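Local coordinates for mevalonate kinase (Staphylococcus aureus, PDB 2X7I), which probably catalyses the ATP-dependent phosphorylation of mevalonate to phosphomevalonate, an early step of the mevalonate pathway towards isopentenyl diphosphate, at residues T4-G9 with K40-A45; S52-D57 with H69-V74; G9-K14 with V107-V112; E127-A132 with D147-V152. All blocks are in the same frame, centred on the assembly; numbering follows the deposited sequence.

Contact 1: residues T4-G9 with K40-A45; sequences TRKGYG and KVLIEA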
loop_
_atom_site.group_PDB
_atom_site.type_symbol
_atom_site.label_atom_id
_atom_site.label_comp_id
_atom_site.label_asym_id
_atom_site.label_seq_id
_atom_site.Cartn_x
_atom_site.Cartn_y
_atom_site.Cartn_z
ATOM N N THR A 4 -0.807 -23.594 22.618
ATOM C CA THR A 4 -0.965 -22.426 21.704
ATOM C C THR A 4 -1.106 -21.122 22.505
ATOM O O THR A 4 -2.228 -20.687 22.793
ATOM C CB THR A 4 -2.182 -22.628 20.737
ATOM O OG1 THR A 4 -3.420 -22.605 21.465
ATOM C CG2 THR A 4 -2.062 -23.963 19.977
ATOM N N ARG A 5 0.033 -20.503 22.850
ATOM C CA ARG A 5 0.069 -19.335 23.761
ATOM C C ARG A 5 0.397 -17.951 23.144
ATOM O O ARG A 5 -0.136 -16.951 23.611
ATOM C CB ARG A 5 1.034 -19.593 24.926
ATOM C CG ARG A 5 0.412 -20.313 26.123
ATOM C CD ARG A 5 1.332 -20.279 27.350
ATOM N NE ARG A 5 2.699 -20.714 27.038
ATOM C CZ ARG A 5 3.748 -20.576 27.849
ATOM N NH1 ARG A 5 3.621 -20.032 29.058
ATOM N NH2 ARG A 5 4.944 -21.003 27.456
ATOM N N LYS A 6 1.291 -17.877 22.155
ATOM C CA LYS A 6 1.711 -16.569 21.615
ATOM C C LYS A 6 2.116 -16.590 20.135
ATOM O O LYS A 6 2.782 -17.516 19.672
ATOM C CB LYS A 6 2.838 -15.959 22.456
ATOM C CG LYS A 6 3.148 -14.488 22.100
ATOM C CD LYS A 6 3.627 -13.656 23.304
ATOM C CE LYS A 6 5.134 -13.746 23.524
ATOM N NZ LYS A 6 5.892 -12.980 22.481
ATOM N N GLY A 7 1.714 -15.547 19.411
ATOM C CA GLY A 7 1.896 -15.479 17.962
ATOM C C GLY A 7 2.061 -14.069 17.430
ATOM O O GLY A 7 1.325 -13.157 17.794
ATOM N N TYR A 8 3.029 -13.902 16.543
ATOM C CA TYR A 8 3.387 -12.599 16.017
ATOM C C TYR A 8 3.410 -12.621 14.488
ATOM O O TYR A 8 3.894 -13.581 13.892
ATOM C CB TYR A 8 4.767 -12.196 16.550
ATOM C CG TYR A 8 5.210 -10.855 16.040
ATOM C CD1 TYR A 8 6.184 -10.750 15.052
ATOM C CD2 TYR A 8 4.612 -9.689 16.505
ATOM C CE1 TYR A 8 6.578 -9.511 14.558
ATOM C CE2 TYR A 8 4.994 -8.447 16.026
ATOM C CZ TYR A 8 5.983 -8.362 15.053
ATOM O OH TYR A 8 6.356 -7.128 14.569
ATOM N N GLY A 9 2.889 -11.568 13.861
ATOM C CA GLY A 9 2.969 -11.430 12.406
ATOM C C GLY A 9 3.190 -10.003 11.941
ATOM O O GLY A 9 2.781 -9.051 12.599
ATOM N N LYS A 40 1.923 -4.612 12.270
ATOM C CA LYS A 40 2.318 -5.679 13.185
ATOM C C LYS A 40 1.106 -6.148 13.995
ATOM O O LYS A 40 0.383 -5.326 14.559
ATOM C CB LYS A 40 3.383 -5.178 14.165
ATOM C CG LYS A 40 4.647 -4.605 13.528
ATOM C CD LYS A 40 5.553 -4.004 14.589
ATOM C CE LYS A 40 6.876 -3.533 14.004
ATOM N NZ LYS A 40 6.700 -2.401 13.039
ATOM N N VAL A 41 0.907 -7.463 14.071
ATOM C CA VAL A 41 -0.134 -8.042 14.916
ATOM C C VAL A 41 0.483 -8.985 15.952
ATOM O O VAL A 41 1.324 -9.821 15.622
ATOM C CB VAL A 41 -1.211 -8.797 14.078
ATOM C CG1 VAL A 41 -2.199 -9.540 14.994
ATOM C CG2 VAL A 41 -1.942 -7.823 13.144
ATOM N N LEU A 42 0.063 -8.831 17.204
ATOM C CA LEU A 42 0.456 -9.724 18.291
ATOM C C LEU A 42 -0.801 -10.325 18.925
ATOM O O LEU A 42 -1.740 -9.604 19.246
ATOM C CB LEU A 42 1.268 -8.961 19.341
ATOM C CG LEU A 42 1.643 -9.727 20.614
ATOM C CD1 LEU A 42 2.562 -10.915 20.316
ATOM C CD2 LEU A 42 2.290 -8.787 21.636
ATOM N N ILE A 43 -0.801 -11.646 19.096
ATOM C CA ILE A 43 -1.892 -12.368 19.747
ATOM C C ILE A 43 -1.317 -13.083 20.960
ATOM O O ILE A 43 -0.455 -13.945 20.805
ATOM C CB ILE A 43 -2.531 -13.421 18.804
ATOM C CG1 ILE A 43 -2.838 -12.801 17.433
ATOM C CG2 ILE A 43 -3.782 -14.020 19.451
ATOM C CD1 ILE A 43 -3.629 -13.699 16.489
ATOM N N GLU A 44 -1.792 -12.721 22.151
ATOM C CA GLU A 44 -1.296 -13.283 23.410
ATOM C C GLU A 44 -2.381 -13.972 24.226
ATOM O O GLU A 44 -3.347 -13.328 24.633
ATOM C CB GLU A 44 -0.728 -12.173 24.295
ATOM C CG GLU A 44 0.487 -11.460 23.742
ATOM C CD GLU A 44 0.916 -10.303 24.633
ATOM O OE1 GLU A 44 0.274 -9.221 24.547
ATOM O OE2 GLU A 44 1.882 -10.482 25.411
ATOM N N ALA A 45 -2.204 -15.262 24.494
ATOM C CA ALA A 45 -3.012 -15.950 25.495
ATOM C C ALA A 45 -2.652 -15.403 26.872
ATOM O O ALA A 45 -1.480 -15.196 27.174
ATOM C CB ALA A 45 -2.779 -17.447 25.447
#
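Tyr8 holds CG anti to its backbone N (chi1 180°); Leu42 CG is also anti to its N, and chi2 of 64° then brings Leu42 CD1 to 3.6 Å from Gly7 O. Tyr8 and Leu42 face each other as a non-hydrogen-bonded pair of antiparallel strands, the edge strand 6-16 and strand 29-45 of the N-terminal GHMP kinase domain. The hydrogen-bonded pairs are Gly7 with Ile43 and Gly9 with Val41. In the first, Ile43 N donates to Gly7 O at 2.9 Å. The register runs on past the strand end, where Ala45 N meets Arg5 O at 2.8 Å. Leu42 CA and Tyr8 CA add CA-H...O contacts to Gly7 O and Val41 O.

The two faces differ. Val41 and Ile43 pack beneath helix 103-119, and the glycines opposite them present bare backbone on that side, so the helix can come close. Asp117 of that helix takes the backbone N of Tyr8. On the other face, long amphipathic residues suit the solvent: Lys6 and Glu44 lie side by side, with Lys6 CD 3.9 Å from Glu44 CG, though Lys6 NZ and Glu44 OE2 stay 5.6 Å apart. Tyr8 crosses the methylenes of Lys40, the edge of its ring near Leu42 CB. Its hydroxyl is hydrogen-bonded to Glu10, and Tyr8 OH also rests 3.2 Å from Lys40 CG.

Contact 2: residues S52-D57 with H69-V74; sequences SSIKSD and HLKSLV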
loop_
_atom_site.group_PDB
_atom_site.type_symbol
_atom_site.label_atom_id
_atom_site.label_comp_id
_atom_site.label_asym_id
_atom_site.label_seq_id
_atom_site.Cartn_x
_atom_site.Cartn_y
_atom_site.Cartn_z
ATOM N N SER A 52 -10.674 -10.143 27.724
ATOM C CA SER A 52 -10.019 -10.194 26.431
ATOM C C SER A 52 -9.993 -8.785 25.904
ATOM O O SER A 52 -10.879 -8.003 26.213
ATOM C CB SER A 52 -10.756 -11.126 25.476
ATOM O OG SER A 52 -10.550 -12.464 25.862
ATOM N N SER A 53 -8.969 -8.448 25.137
ATOM C CA SER A 53 -8.852 -7.102 24.589
ATOM C C SER A 53 -8.355 -7.127 23.157
ATOM O O SER A 53 -7.606 -8.025 22.772
ATOM C CB SER A 53 -7.913 -6.250 25.443
ATOM O OG SER A 53 -6.602 -6.791 25.476
ATOM N N ILE A 54 -8.805 -6.146 22.377
ATOM C CA ILE A 54 -8.236 -5.845 21.075
ATOM C C ILE A 54 -7.808 -4.383 21.114
ATOM O O ILE A 54 -8.625 -3.499 21.347
ATOM C CB ILE A 54 -9.227 -6.147 19.918
ATOM C CG1 ILE A 54 -8.583 -5.900 18.556
ATOM C CG2 ILE A 54 -10.503 -5.320 20.031
ATOM C CD1 ILE A 54 -9.414 -6.504 17.391
ATOM N N LYS A 55 -6.510 -4.139 20.930
ATOM C CA LYS A 55 -5.953 -2.795 20.983
ATOM C C LYS A 55 -5.391 -2.412 19.623
ATOM O O LYS A 55 -4.609 -3.151 19.053
ATOM C CB LYS A 55 -4.855 -2.723 22.033
ATOM C CG LYS A 55 -4.350 -1.300 22.308
ATOM C CD LYS A 55 -3.203 -1.280 23.303
ATOM C CE LYS A 55 -2.879 0.145 23.731
ATOM N NZ LYS A 55 -1.878 0.198 24.835
ATOM N N SER A 56 -5.815 -1.265 19.095
ATOM C CA SER A 56 -5.301 -0.754 17.823
ATOM C C SER A 56 -4.489 0.490 18.075
ATOM O O SER A 56 -5.031 1.482 18.545
ATOM C CB SER A 56 -6.437 -0.409 16.876
ATOM O OG SER A 56 -6.943 -1.571 16.270
ATOM N N ASP A 57 -3.194 0.423 17.766
ATOM C CA ASP A 57 -2.277 1.546 17.940
ATOM C C ASP A 57 -2.053 2.182 16.581
ATOM O O ASP A 57 -1.678 1.495 15.622
ATOM C CB ASP A 57 -0.916 1.090 18.482
ATOM C CG ASP A 57 -1.007 0.344 19.809
ATOM O OD1 ASP A 57 -1.940 0.598 20.606
ATOM O OD2 ASP A 57 -0.110 -0.494 20.055
ATOM N N HIS A 69 -12.750 -4.096 9.618
ATOM C CA HIS A 69 -13.377 -4.577 10.842
ATOM C C HIS A 69 -12.602 -5.754 11.412
ATOM O O HIS A 69 -12.935 -6.913 11.166
ATOM C CB HIS A 69 -14.840 -4.962 10.567
ATOM C CG HIS A 69 -15.626 -3.886 9.886
ATOM N ND1 HIS A 69 -16.460 -4.132 8.813
ATOM C CD2 HIS A 69 -15.694 -2.553 10.119
ATOM C CE1 HIS A 69 -17.019 -2.998 8.428
ATOM N NE2 HIS A 69 -16.572 -2.024 9.205
ATOM N N LEU A 70 -11.582 -5.430 12.204
ATOM C CA LEU A 70 -10.663 -6.423 12.759
ATOM C C LEU A 70 -11.328 -7.304 13.817
ATOM O O LEU A 70 -10.942 -8.456 13.999
ATOM C CB LEU A 70 -9.427 -5.733 13.350
ATOM C CG LEU A 70 -8.786 -4.650 12.469
ATOM C CD1 LEU A 70 -7.395 -4.291 12.975
ATOM C CD2 LEU A 70 -8.726 -5.071 11.005
ATOM N N LYS A 71 -12.333 -6.764 14.498
ATOM C CA LYS A 71 -13.113 -7.530 15.478
ATOM C C LYS A 71 -13.722 -8.794 14.860
ATOM O O LYS A 71 -13.825 -9.826 15.528
ATOM C CB LYS A 71 -14.198 -6.651 16.112
ATOM C CG LYS A 71 -13.625 -5.651 17.100
ATOM C CD LYS A 71 -14.625 -4.636 17.635
ATOM C CE LYS A 71 -14.010 -3.919 18.862
ATOM N NZ LYS A 71 -14.833 -2.803 19.425
ATOM N N SER A 72 -14.106 -8.710 13.584
ATOM C CA SER A 72 -14.606 -9.872 12.857
ATOM C C SER A 72 -13.537 -10.948 12.663
ATOM O O SER A 72 -13.843 -12.141 12.765
ATOM C CB SER A 72 -15.183 -9.463 11.490
ATOM O OG SER A 72 -16.426 -8.803 11.659
ATOM N N LEU A 73 -12.299 -10.536 12.372
ATOM C CA LEU A 73 -11.209 -11.496 12.218
ATOM C C LEU A 73 -10.922 -12.221 13.537
ATOM O O LEU A 73 -10.691 -13.423 13.546
ATOM C CB LEU A 73 -9.932 -10.825 11.698
ATOM C CG LEU A 73 -9.995 -10.163 10.317
ATOM C CD1 LEU A 73 -8.599 -9.743 9.851
ATOM C CD2 LEU A 73 -10.684 -11.062 9.286
ATOM N N VAL A 74 -10.958 -11.494 14.648
ATOM C CA VAL A 74 -10.646 -12.079 15.947
ATOM C C VAL A 74 -11.763 -13.026 16.420
ATOM O O VAL A 74 -11.487 -14.132 16.886
ATOM C CB VAL A 74 -10.362 -11.002 17.005
ATOM C CG1 VAL A 74 -10.061 -11.658 18.352
ATOM C CG2 VAL A 74 -9.191 -10.121 16.573
#
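Ile54 meets Leu70, Lys71 and Val74 through saturated carbon alone: no ring, carboxylate or amide of a side chain lies between the strand and the helix, so there are no faces or edges to match. A flat group beside the contact is the Phe111 ring of helix 103-119, whose CE1 lies 3.8 Å from Val74 CG2, the methyl that Ile54 also touches.

Ile54 does most of the work. Its CG1 is anti to the backbone N (chi1 -177°), and the continued extension at chi2 (166°) projects CD1 straight off the strand towards the helix. That methyl settles between two residues one turn apart: it is 3.7 Å from CG2 of Val74 and 4.1 Å from CB of Leu70. Ile54 and Val74 slide past one another in opposite directions, whereas Leu70 crosses Ile54 at about a right angle. The other branch, Ile54 CG2, lies 4.0 Å from CE of Lys71, whose extended chain crosses the isoleucine obliquely and touches it with that one carbon. A lysine fits this outer position because a methylene near its tip can meet an apolar neighbour while its ammonium end remains near solvent. Ser56, small and polar, adds a marginal touch from OG to CD1 of Leu70.

Behind the helix, Leu73 packs on Ala135 and Ala139 of helix 125-140. Strand 53-58, helix 70-80 and the parallel strand 87-93 form a left-handed beta-alpha-beta crossover, the rare connection characteristic of the ribosomal protein S5 domain 2-like fold of GHMP kinases.

Contact 3: residues G9-K14 with V107-V112; sequences GESTGK and VAVAFV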
loop_
_atom_site.group_PDB
_atom_site.type_symbol
_atom_site.label_atom_id
_atom_site.label_comp_id
_atom_site.label_asym_id
_atom_site.label_seq_id
_atom_site.Cartn_x
_atom_site.Cartn_y
_atom_site.Cartn_z
ATOM N N GLY A 9 2.889 -11.568 13.861
ATOM C CA GLY A 9 2.969 -11.430 12.406
ATOM C C GLY A 9 3.190 -10.003 11.941
ATOM O O GLY A 9 2.781 -9.051 12.599
ATOM N N GLU A 10 3.842 -9.862 10.793
ATOM C CA GLU A 10 4.107 -8.561 10.189
ATOM C C GLU A 10 3.727 -8.561 8.727
ATOM O O GLU A 10 3.732 -9.608 8.069
ATOM C CB GLU A 10 5.592 -8.227 10.263
ATOM C CG GLU A 10 5.956 -7.252 11.332
ATOM C CD GLU A 10 7.447 -7.214 11.575
ATOM O OE1 GLU A 10 8.207 -7.277 10.593
ATOM O OE2 GLU A 10 7.864 -7.139 12.746
ATOM N N SER A 11 3.458 -7.366 8.215
ATOM C CA SER A 11 3.185 -7.181 6.797
ATOM C C SER A 11 3.601 -5.803 6.295
ATOM O O SER A 11 3.477 -4.804 7.007
ATOM C CB SER A 11 1.698 -7.372 6.521
ATOM O OG SER A 11 1.460 -7.359 5.125
ATOM N N THR A 12 4.063 -5.752 5.050
ATOM C CA THR A 12 4.261 -4.472 4.370
ATOM C C THR A 12 2.933 -4.030 3.780
ATOM O O THR A 12 1.968 -4.793 3.765
ATOM C CB THR A 12 5.269 -4.549 3.206
ATOM O OG1 THR A 12 4.638 -5.160 2.071
ATOM C CG2 THR A 12 6.512 -5.313 3.605
ATOM N N GLY A 13 2.895 -2.793 3.290
ATOM C CA GLY A 13 1.797 -2.339 2.443
ATOM C C GLY A 13 2.119 -2.605 0.980
ATOM O O GLY A 13 2.981 -3.426 0.666
ATOM N N LYS A 14 1.442 -1.894 0.082
ATOM C CA LYS A 14 1.790 -1.922 -1.342
ATOM C C LYS A 14 1.447 -0.598 -2.025
ATOM O O LYS A 14 0.598 0.151 -1.547
ATOM C CB LYS A 14 1.109 -3.106 -2.033
ATOM C CG LYS A 14 -0.052 -2.786 -2.937
ATOM C CD LYS A 14 -1.269 -2.219 -2.219
ATOM C CE LYS A 14 -2.072 -1.359 -3.189
ATOM N NZ LYS A 14 -3.382 -0.915 -2.672
ATOM N N VAL A 107 -3.139 -5.660 7.073
ATOM C CA VAL A 107 -3.738 -6.160 8.304
ATOM C C VAL A 107 -4.053 -7.653 8.171
ATOM O O VAL A 107 -3.748 -8.447 9.076
ATOM C CB VAL A 107 -5.023 -5.349 8.685
ATOM C CG1 VAL A 107 -5.811 -6.031 9.789
ATOM C CG2 VAL A 107 -4.647 -3.932 9.136
ATOM N N ALA A 108 -4.621 -8.043 7.034
ATOM C CA ALA A 108 -5.031 -9.428 6.830
ATOM C C ALA A 108 -3.839 -10.379 6.762
ATOM O O ALA A 108 -3.882 -11.453 7.341
ATOM C CB ALA A 108 -5.892 -9.560 5.594
ATOM N N VAL A 109 -2.788 -9.991 6.051
ATOM C CA VAL A 109 -1.569 -10.801 5.966
ATOM C C VAL A 109 -0.881 -10.911 7.344
ATOM O O VAL A 109 -0.442 -11.997 7.732
ATOM C CB VAL A 109 -0.596 -10.237 4.909
ATOM C CG1 VAL A 109 0.764 -10.952 4.955
ATOM C CG2 VAL A 109 -1.221 -10.359 3.512
ATOM N N ALA A 110 -0.809 -9.793 8.070
ATOM C CA ALA A 110 -0.237 -9.752 9.406
ATOM C C ALA A 110 -1.048 -10.596 10.383
ATOM O O ALA A 110 -0.489 -11.374 11.167
ATOM C CB ALA A 110 -0.157 -8.330 9.891
ATOM N N PHE A 111 -2.367 -10.451 10.336
ATOM C CA PHE A 111 -3.228 -11.190 11.247
ATOM C C PHE A 111 -3.154 -12.710 11.022
ATOM O O PHE A 111 -3.139 -13.486 11.992
ATOM C CB PHE A 111 -4.676 -10.725 11.163
ATOM C CG PHE A 111 -5.560 -11.408 12.141
ATOM C CD1 PHE A 111 -5.638 -10.961 13.446
ATOM C CD2 PHE A 111 -6.264 -12.536 11.783
ATOM C CE1 PHE A 111 -6.427 -11.623 14.376
ATOM C CE2 PHE A 111 -7.050 -13.198 12.704
ATOM C CZ PHE A 111 -7.135 -12.743 13.999
ATOM N N VAL A 112 -3.123 -13.125 9.757
ATOM C CA VAL A 112 -3.059 -14.548 9.424
ATOM C C VAL A 112 -1.721 -15.143 9.854
ATOM O O VAL A 112 -1.686 -16.223 10.416
ATOM C CB VAL A 112 -3.271 -14.813 7.927
ATOM C CG1 VAL A 112 -2.910 -16.271 7.595
ATOM C CG2 VAL A 112 -4.708 -14.504 7.532
#
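Ser11 projects from its strand straight at Ala110 and Val109, in the helix-on-sheet core of the GHMP kinase N-terminal domain. Starting at the backbone, Ser11 CB lies 3.8 Å from Ala110 N and 4.0 Å from Ala110 CB, so it sits against the helix backbone itself. The next atom, OG, is anti to the backbone N (chi1 -173°) and comes to rest beside the Val109 side chain, 3.5 Å from Val109 CB, with CG1 of Val109 slightly farther off. The hydroxyl makes no bond to the helix. It donates instead to the carbonyl of the following residue, Ser11 OG to Thr12 O at 2.9 Å, approaching a lone pair of that oxygen within the carbonyl plane. A serine is thus short enough for this buried site and satisfies its own polar atom, while Ile151 of helix 145-153 closes over it.

The residue types explain how close the two elements come, 6.0 Å between the axes of the two segments. Ala110 offers a single methyl, which also touches Val41 on the neighbouring strand. Gly9 brings only backbone: a CB here would collide with Ala110 O. Glu10 points away, Glu10 OE2 hydrogen-bonded to Tyr8 OH, and its carbonyl O accepts from Arg113, one turn beyond Val109.

Helix 103-119 starts within the GLGSSA sequence, which in this family probably shapes the nucleotide phosphate-binding loop. Farther along the strand, Lys14 NZ is hydrogen-bonded to Gly100 O, ahead of that helix, and forms a salt bridge with Asp147. At the Gly9 end the meeting is backbone to backbone, Gly9 CA 3.7 Å from Ala110 O.

Contact 4: residues E127-A132 with D147-V152; sequences ELIEKA and DTQTIV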
loop_
_atom_site.group_PDB
_atom_site.type_symbol
_atom_site.label_atom_id
_atom_site.label_comp_id
_atom_site.label_asym_id
_atom_site.label_seq_id
_atom_site.Cartn_x
_atom_site.Cartn_y
_atom_site.Cartn_z
ATOM N N GLU A 127 -1.324 -20.773 1.025
ATOM C CA GLU A 127 -2.250 -20.838 2.149
ATOM C C GLU A 127 -2.515 -19.435 2.721
ATOM O O GLU A 127 -3.658 -19.059 2.987
ATOM C CB GLU A 127 -1.692 -21.770 3.229
ATOM C CG GLU A 127 -2.720 -22.285 4.208
ATOM C CD GLU A 127 -2.238 -23.488 5.025
ATOM O OE1 GLU A 127 -2.994 -23.893 5.956
ATOM O OE2 GLU A 127 -1.120 -24.018 4.747
ATOM N N LEU A 128 -1.443 -18.671 2.895
ATOM C CA LEU A 128 -1.531 -17.288 3.332
ATOM C C LEU A 128 -2.360 -16.461 2.361
ATOM O O LEU A 128 -3.188 -15.663 2.783
ATOM C CB LEU A 128 -0.119 -16.686 3.462
ATOM C CG LEU A 128 0.010 -15.224 3.880
ATOM C CD1 LEU A 128 -0.929 -14.905 5.059
ATOM C CD2 LEU A 128 1.494 -14.871 4.204
ATOM N N ILE A 129 -2.116 -16.654 1.064
ATOM C CA ILE A 129 -2.844 -15.962 0.006
ATOM C C ILE A 129 -4.345 -16.194 0.143
ATOM O O ILE A 129 -5.121 -15.239 0.160
ATOM C CB ILE A 129 -2.411 -16.443 -1.415
ATOM C CG1 ILE A 129 -0.969 -16.019 -1.732
ATOM C CG2 ILE A 129 -3.357 -15.890 -2.475
ATOM C CD1 ILE A 129 -0.783 -14.528 -1.805
ATOM N N GLU A 130 -4.734 -17.464 0.247
ATOM C CA GLU A 130 -6.132 -17.837 0.400
ATOM C C GLU A 130 -6.749 -17.257 1.677
ATOM O O GLU A 130 -7.820 -16.663 1.630
ATOM C CB GLU A 130 -6.286 -19.360 0.422
ATOM C CG GLU A 130 -5.789 -20.072 -0.846
ATOM C CD GLU A 130 -6.715 -19.908 -2.017
ATOM O OE1 GLU A 130 -7.845 -19.426 -1.825
ATOM O OE2 GLU A 130 -6.314 -20.275 -3.131
ATOM N N LYS A 131 -6.076 -17.430 2.808
ATOM C CA LYS A 131 -6.608 -16.984 4.091
ATOM C C LYS A 131 -6.646 -15.459 4.206
ATOM O O LYS A 131 -7.568 -14.905 4.786
ATOM C CB LYS A 131 -5.798 -17.574 5.245
ATOM C CG LYS A 131 -6.047 -19.050 5.509
ATOM C CD LYS A 131 -7.234 -19.268 6.451
ATOM C CE LYS A 131 -7.175 -20.650 7.117
ATOM N NZ LYS A 131 -8.496 -21.089 7.684
ATOM N N ALA A 132 -5.640 -14.787 3.657
ATOM C CA ALA A 132 -5.615 -13.328 3.674
ATOM C C ALA A 132 -6.730 -12.765 2.789
ATOM O O ALA A 132 -7.407 -11.816 3.179
ATOM C CB ALA A 132 -4.252 -12.794 3.235
ATOM N N ASP A 147 -3.038 -6.797 -4.389
ATOM C CA ASP A 147 -2.409 -6.322 -3.151
ATOM C C ASP A 147 -1.862 -7.513 -2.361
ATOM O O ASP A 147 -0.712 -7.506 -1.955
ATOM C CB ASP A 147 -3.396 -5.553 -2.262
ATOM C CG ASP A 147 -3.924 -4.255 -2.899
ATOM O OD1 ASP A 147 -3.676 -3.994 -4.102
ATOM O OD2 ASP A 147 -4.614 -3.490 -2.171
ATOM N N THR A 148 -2.675 -8.542 -2.174
ATOM C CA THR A 148 -2.257 -9.697 -1.396
ATOM C C THR A 148 -1.068 -10.436 -2.041
ATOM O O THR A 148 -0.123 -10.820 -1.356
ATOM C CB THR A 148 -3.418 -10.689 -1.168
ATOM O OG1 THR A 148 -4.538 -9.994 -0.607
ATOM C CG2 THR A 148 -2.990 -11.810 -0.224
ATOM N N GLN A 149 -1.120 -10.634 -3.348
ATOM C CA GLN A 149 -0.039 -11.319 -4.045
ATOM C C GLN A 149 1.259 -10.497 -4.025
ATOM O O GLN A 149 2.330 -11.042 -3.789
ATOM C CB GLN A 149 -0.455 -11.674 -5.479
ATOM C CG GLN A 149 0.660 -12.266 -6.349
ATOM C CD GLN A 149 1.259 -13.556 -5.799
ATOM O OE1 GLN A 149 0.717 -14.161 -4.875
ATOM N NE2 GLN A 149 2.385 -13.990 -6.385
ATOM N N THR A 150 1.164 -9.191 -4.248
ATOM C CA THR A 150 2.352 -8.329 -4.199
ATOM C C THR A 150 2.974 -8.362 -2.808
ATOM O O THR A 150 4.180 -8.540 -2.670
ATOM C CB THR A 150 2.010 -6.871 -4.571
ATOM O OG1 THR A 150 1.381 -6.837 -5.861
ATOM C CG2 THR A 150 3.260 -6.010 -4.586
ATOM N N ILE A 151 2.142 -8.213 -1.785
ATOM C CA ILE A 151 2.596 -8.223 -0.397
ATOM C C ILE A 151 3.225 -9.562 0.022
ATOM O O ILE A 151 4.345 -9.583 0.519
ATOM C CB ILE A 151 1.444 -7.863 0.572
ATOM C CG1 ILE A 151 1.084 -6.383 0.438
ATOM C CG2 ILE A 151 1.838 -8.128 2.018
ATOM C CD1 ILE A 151 -0.187 -6.030 1.156
ATOM N N VAL A 152 2.513 -10.663 -0.192
ATOM C CA VAL A 152 2.984 -11.989 0.213
ATOM C C VAL A 152 4.262 -12.412 -0.513
ATOM O O VAL A 152 5.242 -12.800 0.127
ATOM C CB VAL A 152 1.897 -13.057 0.012
ATOM C CG1 VAL A 152 2.464 -14.446 0.228
ATOM C CG2 VAL A 152 0.759 -12.804 0.971
#
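Ile129, Leu128 and Ala132 pack on Val152 and Thr148 in an antiparallel helix pair, helix 125-140 followed directly by helix 145-153, within the N-terminal domain of the GHMP kinase fold. The segments cross at 143° with their axes 9.9 Å apart.

The apolar contacts come first. Ile129 leaves its backbone beside the interface rather than into it, and its torsions bring the tip round: CG1 is beside the backbone N, and a bend at chi2 (-64°) swings CD1 over to the partner helix. There CD1 lies 3.6 Å from Val152 CB, equally near Val152 CG2 and slightly farther from CG1, and 3.8 Å from Thr148 CG2. Leu128 slides past Val152 in the opposite direction, Leu128 CG being 3.9 Å from Val152 CG2. One turn on, Ala132 CB packs on Thr148 CG2 at 3.8 Å. Beta-branched valine and threonine suit these places, since each puts two short branches on the helix surface. Ile151, turned to the side, packs on strand 6-16.

The polar groups are placed around this core. Thr148 divides its roles: CG2 faces the partner helix, while OG1 is hydrogen-bonded to Glu136 OE2 and to Ser144 O, so a buried hydroxyl is satisfied. At the more open border Gln149 bends at chi2 across Ile129. Its NE2 has a weak hydrogen bond to Thr166, and its OE1 makes a plain van der Waals contact with the isoleucine, Gln149 OE1 to Ile129 CD1 at 3.4 Å.

Overall arrangement
The four contacts build up the N-terminal domain. Contacts 1 and 3 share Gly9: strand 6-16 pairs with 29-45 and carries helix 103-119, where Val41 CG2 meets Ala110 CB at 3.7 Å. Contact 2 sets helix 70-80 beside that helix, Leu70 CD2 lying 3.3 Å from Val107 CG1. The helices of contact 4 also pack against helix 103-119, Val112 CG1 lying 3.5 Å from Leu128 CD1. Contacts 3 and 4, 9 Å apart between centres, are joined by a salt bridge, Lys14 NZ to Asp147 OD2 at 2.9 Å. With a citrate, probably from the crystallisation liquor, near the lysine, this pair probably marks the active-site side, as in other GHMP kinases.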